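Local coordinates for GTPase HflX from Sulfolobus solfataricus, a protein that hydrolyses GTP, associates with the 50S ribosomal subunit and may act in protein synthesis or ribosome biogenesis, in two crystal structures: PDB 2QTF (chain A, 2.00 Å), residues 183-188 and 231-236; PDB 2QTH (chain B, 2.00 Å), residues 183-188 and 231-236. Structure 2 is superposed on structure 1 by the backbone atoms of these residues (RMSD 0.13 Å); each is numbered along its deposited sequence.

Structure 1 (2QTF); sequences GIVGYT and VDTVGF. With CD (cadmium ion), chain C; ACT (acetate ion), chain D.
Backbone bonds join Ile184 to Val231 and Phe236 to Gly186 where the neighbouring parallel strands 181-185 and 226-232 of the GTPase domain run out into their loops. Ile184 N donates to Val231 O (3.0 Å), Phe236 N to Gly186 O, and Thr188 N to Phe236 O. The loop after strand 181-185 is the P-loop, whose Gly186, Tyr187 and Thr188 are inferred to bind GTP. Among the aromatic contacts, Phe236 CB sits over the centre of the Tyr187 ring, 3.5 Å from its centroid, and the two rings make an edge-to-face pair with planes at 65°. Phe236 CZ reaches Val185 CB. Thr233 OG1 stands anti to the carbonyl carbon (chi1 -64°), which leaves CG2 anti to the backbone N and in apolar contact with Val185 CG1 at 3.8 Å. Two carbons make van der Waals contacts with backbone carbonyl oxygens: Thr233 CB is 3.3 Å from Ile184 O, and CB of Ile184, whose chain runs out extended (chi2 167°), is 3.9 Å from Val231 O. Asp232 holds a cadmium ion through both carboxylate oxygens, with OD2 at 2.3 Å; His97 and four waters are further ligands.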
loop_
_atom_site.group_PDB
_atom_site.type_symbol
_atom_site.label_atom_id
_atom_site.label_comp_id
_atom_site.label_asym_id
_atom_site.label_seq_id
_atom_site.Cartn_x
_atom_site.Cartn_y
_atom_site.Cartn_z
ATOM N N GLY A 183 -14.103 0.407 -4.090
ATOM C CA GLY A 183 -12.669 0.426 -3.792
ATOM C C GLY A 183 -12.417 0.734 -2.300
ATOM O O GLY A 183 -13.057 1.585 -1.700
ATOM N N ILE A 184 -11.474 0.019 -1.693
ATOM C CA ILE A 184 -11.102 0.256 -0.308
ATOM C C ILE A 184 -9.830 1.085 -0.325
ATOM O O ILE A 184 -8.758 0.612 -0.868
ATOM C CB ILE A 184 -10.803 -1.113 0.369
ATOM C CG1 ILE A 184 -12.168 -1.903 0.445
ATOM C CG2 ILE A 184 -10.279 -0.944 1.907
ATOM C CD1 ILE A 184 -12.041 -3.397 0.783
ATOM N N VAL A 185 -9.896 2.253 0.329
ATOM C CA VAL A 185 -8.760 3.168 0.444
ATOM C C VAL A 185 -8.502 3.534 1.897
ATOM O O VAL A 185 -9.314 3.235 2.806
ATOM C CB VAL A 185 -9.002 4.471 -0.359
ATOM C CG1 VAL A 185 -9.136 4.085 -1.834
ATOM C CG2 VAL A 185 -10.336 5.171 0.158
ATOM N N GLY A 186 -7.342 4.139 2.124
ATOM C CA GLY A 186 -6.966 4.523 3.478
ATOM C C GLY A 186 -5.466 4.407 3.699
ATOM O O GLY A 186 -4.777 3.690 2.948
ATOM N N TYR A 187 -4.976 4.950 4.822
ATOM C CA TYR A 187 -3.560 4.815 5.096
ATOM C C TYR A 187 -3.106 3.404 5.391
ATOM O O TYR A 187 -3.849 2.588 5.913
ATOM C CB TYR A 187 -3.208 5.647 6.333
ATOM C CG TYR A 187 -2.840 7.024 5.850
ATOM C CD1 TYR A 187 -3.824 8.040 5.765
ATOM C CD2 TYR A 187 -1.518 7.274 5.401
ATOM C CE1 TYR A 187 -3.491 9.360 5.282
ATOM C CE2 TYR A 187 -1.192 8.555 4.838
ATOM C CZ TYR A 187 -2.146 9.562 4.868
ATOM O OH TYR A 187 -1.775 10.752 4.389
ATOM N N THR A 188 -1.822 3.162 5.154
ATOM C CA THR A 188 -1.174 1.992 5.610
ATOM C C THR A 188 -1.488 1.733 7.091
ATOM O O THR A 188 -1.508 2.639 7.929
ATOM C CB THR A 188 0.383 2.220 5.460
ATOM O OG1 THR A 188 0.601 2.502 4.097
ATOM C CG2 THR A 188 1.165 1.019 5.859
ATOM N N VAL A 231 -12.533 -3.932 -4.501
ATOM C CA VAL A 231 -11.296 -3.628 -5.198
ATOM C C VAL A 231 -10.236 -3.166 -4.123
ATOM O O VAL A 231 -10.487 -2.266 -3.343
ATOM C CB VAL A 231 -11.521 -2.570 -6.283
ATOM C CG1 VAL A 231 -10.175 -2.035 -6.867
ATOM C CG2 VAL A 231 -12.509 -3.028 -7.465
ATOM N N ASP A 232 -9.091 -3.853 -4.073
ATOM C CA ASP A 232 -7.961 -3.498 -3.149
ATOM C C ASP A 232 -7.162 -2.415 -3.852
ATOM O O ASP A 232 -6.305 -2.693 -4.670
ATOM C CB ASP A 232 -7.075 -4.737 -2.934
ATOM C CG ASP A 232 -5.894 -4.453 -1.991
ATOM O OD1 ASP A 232 -5.764 -3.269 -1.590
ATOM O OD2 ASP A 232 -4.987 -5.291 -1.731
ATOM N N THR A 233 -7.448 -1.167 -3.530
ATOM C CA THR A 233 -6.722 -0.028 -4.048
ATOM C C THR A 233 -5.439 0.115 -3.176
ATOM O O THR A 233 -5.422 -0.251 -1.961
ATOM C CB THR A 233 -7.604 1.241 -3.946
ATOM O OG1 THR A 233 -8.754 1.053 -4.817
ATOM C CG2 THR A 233 -6.874 2.525 -4.390
ATOM N N VAL A 234 -4.393 0.688 -3.807
ATOM C CA VAL A 234 -3.167 0.961 -3.024
ATOM C C VAL A 234 -3.508 1.894 -1.826
ATOM O O VAL A 234 -4.400 2.783 -1.908
ATOM C CB VAL A 234 -2.025 1.495 -3.957
ATOM C CG1 VAL A 234 -2.348 2.985 -4.439
ATOM C CG2 VAL A 234 -0.629 1.313 -3.305
ATOM N N GLY A 235 -2.832 1.725 -0.699
ATOM C CA GLY A 235 -3.045 2.637 0.421
ATOM C C GLY A 235 -2.429 4.006 0.192
ATOM O O GLY A 235 -1.618 4.157 -0.753
ATOM N N PHE A 236 -2.816 5.003 1.015
ATOM C CA PHE A 236 -2.094 6.273 1.152
ATOM C C PHE A 236 -0.827 5.884 1.956
ATOM O O PHE A 236 -0.900 5.203 2.982
ATOM C CB PHE A 236 -2.920 7.253 1.993
ATOM C CG PHE A 236 -4.302 7.484 1.463
ATOM C CD1 PHE A 236 -4.528 7.630 0.119
ATOM C CD2 PHE A 236 -5.376 7.577 2.350
ATOM C CE1 PHE A 236 -5.865 7.942 -0.419
ATOM C CE2 PHE A 236 -6.703 7.774 1.855
ATOM C CZ PHE A 236 -6.929 7.977 0.462
HETATM CD CD CD C . -3.651 -3.831 -0.579
HETATM C C ACT D . -0.791 -0.160 1.531
HETATM O O ACT D . -1.486 -0.417 0.447
HETATM O OXT ACT D . -1.171 0.739 2.383
HETATM C CH3 ACT D . 0.521 -0.926 1.745
HETATM O O HOH W 1 -7.322 -1.425 -0.162
HETATM O O HOH W 2 -5.773 4.455 -0.416
HETATM O O HOH W 3 -3.796 -1.447 -0.210
HETATM O O HOH W 4 -1.555 -3.195 0.609
HETATM O O HOH W 5 -4.902 -3.951 1.336
HETATM O O HOH W 6 -2.563 -5.926 -0.111
#

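Structure 2 (2QTH); sequences GIVGYT and VDTVGF. With CD (cadmium ion), chain E; GDP (guanosine-5'-diphosphate), chain F.
Val231 O accepts a backbone bond from Ile184 N (3.0 Å); Phe236 N donates to Gly186 O and Thr188 N to Phe236 O, tying the P-loop to the segment 231-236. In the aromatic contacts Phe236 CB sits over the centre of the Tyr187 ring, 3.5 Å from its centroid, and the rings form an edge-to-face pair with planes at 63°. Phe236 CZ reaches Val185 CB. Thr233 has its hydroxyl between the backbone N and the carbonyl carbon (chi1 89°), which brings OG1 to 2.8 Å from Ile184 O and 3.0 Å from Val234 O, two acceptors for a single proton. The methyl CG2 is 4.1 Å from Val185 CG1, and CB lies 3.6 Å from Ile184 O. Ile184 is folded at its outer bond (chi2 52°), with CB 4.1 Å from Val231 O. Asp232 holds a cadmium ion through both carboxylate oxygens, OD2 at 2.2 Å, with His97 and four waters as further ligands. The diphosphate of GDP comes near Tyr187 O and Thr188.

Comparison
The backbones coincide within the error, and the models differ chiefly in two branched side chains. Thr233(A) has chi1 -64° and Thr233(B) 89°, so OG1 and CG2 both leave their places and the two OG1 atoms stand 2.7 Å apart after superposition. The touch on the neighbouring strand is kept, with Thr233(A) CB 3.3 Å from Ile184(A) O and Thr233(B) CB 3.6 Å from Ile184(B) O. The contact with Val185(A) and Val185(B) is kept too, with CG2 of Thr233(A) 3.8 Å from CG1 of Val185(A) and CG2 of Thr233(B) 4.1 Å from CG1 of Val185(B).

Ile184(A) and Ile184(B) differ at the outer torsion, chi2 167° against 52°. This puts the CD1 atoms 1.9 Å apart after superposition, while Ile184(A) CB lies 3.9 Å from Val231(A) O and Ile184(B) CB 4.1 Å from Val231(B) O. Val185(A), Tyr187(A), Asp232(A), Phe236(A) and their counterparts keep their places. Cadmium is bound at the same place with four matching water ligands, and a fifth matching water lies between Gly186(A) N and Val234(A) O, as between their counterparts.

Near the P-loop, GDP touches Tyr187(B) and Thr188(B), where a sulfate occupies at least part of this place in the first structure. An acetate beside Thr188(A), Val234(A) and Gly235(A) is modelled in the first structure alone.

Structure 2 (2QTH)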
loop_
_atom_site.group_PDB
_atom_site.type_symbol
_atom_site.label_atom_id
_atom_site.label_comp_id
_atom_site.label_asym_id
_atom_site.label_seq_id
_atom_site.Cartn_x
_atom_site.Cartn_y
_atom_site.Cartn_z
ATOM N N GLY B 183 -14.166 0.467 -3.983
ATOM C CA GLY B 183 -12.742 0.492 -3.686
ATOM C C GLY B 183 -12.416 0.801 -2.259
ATOM O O GLY B 183 -13.043 1.678 -1.642
ATOM N N ILE B 184 -11.403 0.101 -1.709
ATOM C CA ILE B 184 -11.098 0.261 -0.277
ATOM C C ILE B 184 -9.840 1.117 -0.258
ATOM O O ILE B 184 -8.763 0.670 -0.831
ATOM C CB ILE B 184 -10.779 -1.119 0.438
ATOM C CG1 ILE B 184 -12.034 -2.022 0.626
ATOM C CG2 ILE B 184 -10.287 -0.871 1.866
ATOM C CD1 ILE B 184 -12.796 -2.235 -0.561
ATOM N N VAL B 185 -9.930 2.294 0.417
ATOM C CA VAL B 185 -8.806 3.204 0.486
ATOM C C VAL B 185 -8.533 3.505 1.942
ATOM O O VAL B 185 -9.289 3.139 2.828
ATOM C CB VAL B 185 -9.050 4.541 -0.352
ATOM C CG1 VAL B 185 -9.274 4.186 -1.781
ATOM C CG2 VAL B 185 -10.327 5.246 0.256
ATOM N N GLY B 186 -7.412 4.185 2.191
ATOM C CA GLY B 186 -7.015 4.472 3.567
ATOM C C GLY B 186 -5.509 4.347 3.741
ATOM O O GLY B 186 -4.842 3.693 2.907
ATOM N N TYR B 187 -4.992 4.915 4.825
ATOM C CA TYR B 187 -3.530 4.863 5.106
ATOM C C TYR B 187 -3.069 3.483 5.453
ATOM O O TYR B 187 -3.842 2.664 5.880
ATOM C CB TYR B 187 -3.189 5.734 6.280
ATOM C CG TYR B 187 -2.823 7.132 5.759
ATOM C CD1 TYR B 187 -3.812 8.136 5.670
ATOM C CD2 TYR B 187 -1.525 7.419 5.367
ATOM C CE1 TYR B 187 -3.518 9.408 5.196
ATOM C CE2 TYR B 187 -1.226 8.685 4.820
ATOM C CZ TYR B 187 -2.206 9.648 4.802
ATOM O OH TYR B 187 -1.890 10.860 4.314
ATOM N N THR B 188 -1.779 3.238 5.266
ATOM C CA THR B 188 -1.154 1.984 5.595
ATOM C C THR B 188 -1.481 1.751 7.036
ATOM O O THR B 188 -1.495 2.708 7.836
ATOM C CB THR B 188 0.434 2.155 5.502
ATOM O OG1 THR B 188 0.718 2.701 4.215
ATOM C CG2 THR B 188 1.251 0.834 5.801
ATOM N N VAL B 231 -12.511 -3.972 -4.545
ATOM C CA VAL B 231 -11.243 -3.631 -5.178
ATOM C C VAL B 231 -10.223 -3.153 -4.149
ATOM O O VAL B 231 -10.406 -2.112 -3.517
ATOM C CB VAL B 231 -11.422 -2.544 -6.253
ATOM C CG1 VAL B 231 -10.072 -2.123 -6.812
ATOM C CG2 VAL B 231 -12.335 -3.041 -7.363
ATOM N N ASP B 232 -9.149 -3.919 -3.987
ATOM C CA ASP B 232 -7.994 -3.466 -3.221
ATOM C C ASP B 232 -7.202 -2.411 -3.987
ATOM O O ASP B 232 -6.402 -2.738 -4.864
ATOM C CB ASP B 232 -7.091 -4.648 -2.865
ATOM C CG ASP B 232 -6.127 -4.327 -1.739
ATOM O OD1 ASP B 232 -6.210 -3.212 -1.184
ATOM O OD2 ASP B 232 -5.287 -5.191 -1.410
ATOM N N THR B 233 -7.430 -1.147 -3.651
ATOM C CA THR B 233 -6.541 -0.070 -4.070
ATOM C C THR B 233 -5.325 0.028 -3.156
ATOM O O THR B 233 -5.415 -0.233 -1.957
ATOM C CB THR B 233 -7.269 1.288 -4.089
ATOM O OG1 THR B 233 -7.157 1.911 -2.803
ATOM C CG2 THR B 233 -8.739 1.100 -4.430
ATOM N N VAL B 234 -4.188 0.407 -3.731
ATOM C CA VAL B 234 -3.032 0.818 -2.944
ATOM C C VAL B 234 -3.430 1.801 -1.849
ATOM O O VAL B 234 -4.345 2.606 -2.028
ATOM C CB VAL B 234 -1.946 1.460 -3.828
ATOM C CG1 VAL B 234 -2.372 2.854 -4.261
ATOM C CG2 VAL B 234 -0.618 1.506 -3.089
ATOM N N GLY B 235 -2.738 1.732 -0.717
ATOM C CA GLY B 235 -3.005 2.631 0.403
ATOM C C GLY B 235 -2.511 4.050 0.152
ATOM O O GLY B 235 -1.687 4.244 -0.740
ATOM N N PHE B 236 -2.986 5.035 0.946
ATOM C CA PHE B 236 -2.218 6.237 1.173
ATOM C C PHE B 236 -0.940 5.844 1.955
ATOM O O PHE B 236 -0.980 5.175 2.961
ATOM C CB PHE B 236 -3.005 7.227 1.998
ATOM C CG PHE B 236 -4.399 7.457 1.491
ATOM C CD1 PHE B 236 -4.642 7.656 0.157
ATOM C CD2 PHE B 236 -5.451 7.524 2.386
ATOM C CE1 PHE B 236 -5.973 7.971 -0.312
ATOM C CE2 PHE B 236 -6.787 7.795 1.969
ATOM C CZ PHE B 236 -7.040 8.009 0.599
HETATM CD CD CD E . -3.690 -3.878 -0.631
HETATM P PB GDP F . -3.499 -2.079 5.874
HETATM O O1B GDP F . -2.008 -1.786 5.698
HETATM O O2B GDP F . -4.270 -0.786 5.697
HETATM O O3B GDP F . -3.913 -3.004 4.802
HETATM O O3A GDP F . -3.904 -2.734 7.245
HETATM P PA GDP F . -4.157 -4.395 7.487
HETATM O O1A GDP F . -5.464 -5.040 7.355
HETATM O O2A GDP F . -3.058 -5.163 6.775
HETATM O "O5'" GDP F . -4.022 -4.256 9.086
HETATM C "C5'" GDP F . -2.982 -3.470 9.668
HETATM C "C4'" GDP F . -2.564 -4.213 10.935
HETATM O "O4'" GDP F . -3.590 -3.943 11.897
HETATM C "C3'" GDP F . -2.524 -5.725 10.799
HETATM O "O3'" GDP F . -1.698 -6.176 11.875
HETATM C "C2'" GDP F . -3.944 -6.139 11.097
HETATM O "O2'" GDP F . -4.000 -7.418 11.725
HETATM C "C1'" GDP F . -4.411 -5.095 12.111
HETATM N N9 GDP F . -5.872 -4.810 12.051
HETATM C C8 GDP F . -6.698 -4.659 10.977
HETATM N N7 GDP F . -8.011 -4.409 11.338
HETATM C C5 GDP F . -8.012 -4.421 12.713
HETATM C C6 GDP F . -9.008 -4.252 13.804
HETATM O O6 GDP F . -10.176 -4.038 13.517
HETATM N N1 GDP F . -8.631 -4.300 15.108
HETATM C C2 GDP F . -7.364 -4.542 15.455
HETATM N N2 GDP F . -7.090 -4.609 16.787
HETATM N N3 GDP F . -6.358 -4.717 14.515
HETATM C C4 GDP F . -6.618 -4.680 13.170
HETATM O O HOH W 7 -5.900 4.674 -0.295
HETATM O O HOH W 8 -3.708 -1.343 -0.443
HETATM O O HOH W 9 -2.616 -5.943 -0.010
HETATM O O HOH W 10 -4.855 -3.964 1.291
HETATM O O HOH W 11 -1.623 -3.481 0.656
#